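Local structure of cysteine hydrolase (Staphylococcus aureus, 6KUA) at residues A[127-132]-A[136-141]. The protein hydrolyses nicotinamide to nicotinic acid and ammonia, as a nicotinamidase of the isochorismatase-like cysteine hydrolase family. Residues are numbered along the deposited sequence; the frame is centred on the assembly and turned at random.
Sequences VEIVGV and ICVLHT
Val138 sets its two methyls on different parts of strand 127-132. CG1, anti to the backbone N (chi1 174°), lies alongside CG2 of Ile129 at 4.1 Å, the two side chains antiparallel and offset. CG2 presses instead on bare backbone, 3.8 Å from the carbonyl carbon of Gly131 and equally close to the amide N of Val132, where glycine presents no side chain to the helix. Ile129 forks: while CG2 meets Val138, its other branch extends one helical turn further, bringing CD1 to 4.2 Å from CG2 of Thr141. That methyl can face the strand because chi1 of -63° turns OG1 back over its own helix, where it bonds to Cys137 O at 2.8 Å. Cys137 O is thus gripped twice, by Thr141 OG1 and by Thr141 N, from opposite faces of its carbonyl plane; the hydroxyl also shares a hydrogen bond with Ser109 OG. Nearer the loop, CB of Cys137 lies 3.6 Å from Val132 O. Val138 also packs on Phe174 of helix 164-176 and Val159 of strand 151-160. The short segments' axes run roughly antiparallel (146°), as the first half of a right-handed beta-alpha-beta crossover in the isochorismatase-like fold. Buried Cys137, its side chain packed on Asp10 and about 7 Å from the bound zinc ion, starts the helix, a place consistent with that of the nucleophilic cysteine in family members.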
ATOM      1  N   VAL A 127     -16.186   5.280  -8.405  1.00 21.07           N
ATOM      2  CA  VAL A 127     -15.433   6.311  -9.110  1.00 18.31           C
ATOM      3  C   VAL A 127     -15.779   6.256 -10.588  1.00 19.20           C
ATOM      4  O   VAL A 127     -15.987   5.178 -11.158  1.00 21.65           O
ATOM      5  CB  VAL A 127     -13.905   6.197  -8.900  1.00 19.22           C
ATOM      6  CG1 VAL A 127     -13.573   6.276  -7.422  1.00 16.96           C
ATOM      7  CG2 VAL A 127     -13.337   4.922  -9.555  1.00 18.13           C
ATOM      8  N   GLU A 128     -15.861   7.428 -11.196  1.00 18.81           N
ATOM      9  CA  GLU A 128     -15.920   7.566 -12.644  1.00 20.38           C
ATOM     10  C   GLU A 128     -14.599   8.158 -13.110  1.00 19.39           C
ATOM     11  O   GLU A 128     -14.128   9.146 -12.542  1.00 20.68           O
ATOM     12  CB  GLU A 128     -17.095   8.458 -13.050  1.00 22.16           C
ATOM     13  CG  GLU A 128     -17.318   8.560 -14.536  1.00 22.33           C
ATOM     14  CD  GLU A 128     -18.594   9.334 -14.871  1.00 32.93           C
ATOM     15  OE1 GLU A 128     -19.605   9.209 -14.134  1.00 36.30           O
ATOM     16  OE2 GLU A 128     -18.574  10.084 -15.871  1.00 36.53           O
ATOM     17  N   ILE A 129     -13.985   7.553 -14.122  1.00 20.66           N
ATOM     18  CA  ILE A 129     -12.642   7.943 -14.521  1.00 19.61           C
ATOM     19  C   ILE A 129     -12.658   8.477 -15.943  1.00 23.49           C
ATOM     20  O   ILE A 129     -13.064   7.774 -16.874  1.00 21.63           O
ATOM     21  CB  ILE A 129     -11.644   6.784 -14.413  1.00 17.94           C
ATOM     22  CG1 ILE A 129     -11.728   6.130 -13.044  1.00 17.57           C
ATOM     23  CG2 ILE A 129     -10.242   7.319 -14.624  1.00 16.50           C
ATOM     24  CD1 ILE A 129     -10.850   4.872 -12.950  1.00 25.66           C
ATOM     25  N   VAL A 130     -12.150   9.693 -16.118  1.00 20.65           N
ATOM     26  CA  VAL A 130     -12.044  10.308 -17.429  1.00 20.50           C
ATOM     27  C   VAL A 130     -10.636  10.861 -17.574  1.00 18.98           C
ATOM     28  O   VAL A 130      -9.920  11.072 -16.589  1.00 23.11           O
ATOM     29  CB  VAL A 130     -13.097  11.416 -17.631  1.00 25.32           C
ATOM     30  CG1 VAL A 130     -14.504  10.865 -17.352  1.00 21.51           C
ATOM     31  CG2 VAL A 130     -12.792  12.629 -16.735  1.00 23.26           C
ATOM     32  N   GLY A 131     -10.238  11.101 -18.819  1.00 20.05           N
ATOM     33  CA  GLY A 131      -8.926  11.683 -19.041  1.00 20.72           C
ATOM     34  C   GLY A 131      -8.095  10.902 -20.028  1.00 22.40           C
ATOM     35  O   GLY A 131      -8.646  10.233 -20.912  1.00 23.15           O
ATOM     36  N   VAL A 132      -6.768  10.990 -19.907  1.00 22.50           N
ATOM     37  CA  VAL A 132      -5.844  10.396 -20.866  1.00 25.25           C
ATOM     38  C   VAL A 132      -4.661   9.810 -20.104  1.00 24.97           C
ATOM     39  O   VAL A 132      -4.402  10.180 -18.962  1.00 24.91           O
ATOM     40  CB  VAL A 132      -5.337  11.425 -21.902  1.00 27.69           C
ATOM     41  CG1 VAL A 132      -6.496  12.021 -22.708  1.00 25.91           C
ATOM     42  CG2 VAL A 132      -4.485  12.502 -21.217  1.00 27.76           C
ATOM     43  N   ILE A 136      -2.813   3.950 -20.366  1.00 21.54           N
ATOM     44  CA  ILE A 136      -1.691   4.208 -19.457  1.00 21.01           C
ATOM     45  C   ILE A 136      -2.225   4.715 -18.113  1.00 21.33           C
ATOM     46  O   ILE A 136      -2.550   3.915 -17.232  1.00 16.67           O
ATOM     47  CB  ILE A 136      -0.665   5.178 -20.083  1.00 19.89           C
ATOM     48  CG1 ILE A 136      -0.372   4.746 -21.527  1.00 23.79           C
ATOM     49  CG2 ILE A 136       0.638   5.197 -19.274  1.00 22.16           C
ATOM     50  CD1 ILE A 136       0.647   5.561 -22.251  1.00 25.46           C
ATOM     51  N   CYS A 137      -2.313   6.042 -17.929  1.00 21.00           N
ATOM     52  CA  CYS A 137      -2.691   6.586 -16.620  1.00 19.74           C
ATOM     53  C   CYS A 137      -4.102   6.183 -16.212  1.00 20.00           C
ATOM     54  O   CYS A 137      -4.352   5.877 -15.038  1.00 23.13           O
ATOM     55  CB  CYS A 137      -2.561   8.107 -16.627  1.00 24.34           C
ATOM     56  SG  CYS A 137      -0.840   8.601 -16.734  1.00 34.32           S
ATOM     57  N   VAL A 138      -5.044   6.214 -17.152  1.00 17.59           N
ATOM     58  CA  VAL A 138      -6.399   5.760 -16.859  1.00 15.45           C
ATOM     59  C   VAL A 138      -6.390   4.287 -16.459  1.00 17.27           C
ATOM     60  O   VAL A 138      -6.988   3.888 -15.448  1.00 19.48           O
ATOM     61  CB  VAL A 138      -7.299   6.013 -18.076  1.00 19.88           C
ATOM     62  CG1 VAL A 138      -8.664   5.412 -17.853  1.00 17.39           C
ATOM     63  CG2 VAL A 138      -7.363   7.528 -18.380  1.00 20.97           C
ATOM     64  N   LEU A 139      -5.704   3.456 -17.252  1.00 19.64           N
ATOM     65  CA  LEU A 139      -5.652   2.018 -16.986  1.00 18.39           C
ATOM     66  C   LEU A 139      -5.035   1.732 -15.621  1.00 16.12           C
ATOM     67  O   LEU A 139      -5.593   0.975 -14.819  1.00 16.98           O
ATOM     68  CB  LEU A 139      -4.846   1.313 -18.092  1.00 18.42           C
ATOM     69  CG  LEU A 139      -4.388  -0.121 -17.776  1.00 18.11           C
ATOM     70  CD1 LEU A 139      -5.557  -1.075 -17.883  1.00 15.54           C
ATOM     71  CD2 LEU A 139      -3.231  -0.593 -18.695  1.00 16.42           C
ATOM     72  N   HIS A 140      -3.866   2.323 -15.349  1.00 15.63           N
ATOM     73  CA  HIS A 140      -3.206   2.099 -14.066  1.00 17.42           C
ATOM     74  C   HIS A 140      -4.073   2.586 -12.910  1.00 16.59           C
ATOM     75  O   HIS A 140      -4.144   1.936 -11.860  1.00 18.42           O
ATOM     76  CB  HIS A 140      -1.840   2.789 -14.040  1.00 12.91           C
ATOM     77  CG  HIS A 140      -0.810   2.145 -14.925  1.00 18.97           C
ATOM     78  ND1 HIS A 140       0.526   2.096 -14.590  1.00 17.84           N
ATOM     79  CD2 HIS A 140      -0.913   1.547 -16.140  1.00 18.71           C
ATOM     80  CE1 HIS A 140       1.204   1.495 -15.555  1.00 19.08           C
ATOM     81  NE2 HIS A 140       0.356   1.147 -16.504  1.00 17.49           N
ATOM     82  N   THR A 141      -4.708   3.750 -13.073  1.00 15.99           N
ATOM     83  CA  THR A 141      -5.628   4.237 -12.053  1.00 16.45           C
ATOM     84  C   THR A 141      -6.802   3.282 -11.882  1.00 14.76           C
ATOM     85  O   THR A 141      -7.178   2.958 -10.753  1.00 16.18           O
ATOM     86  CB  THR A 141      -6.115   5.642 -12.421  1.00 18.27           C
ATOM     87  OG1 THR A 141      -4.997   6.536 -12.442  1.00 17.12           O
ATOM     88  CG2 THR A 141      -7.169   6.158 -11.419  1.00 15.01           C
TER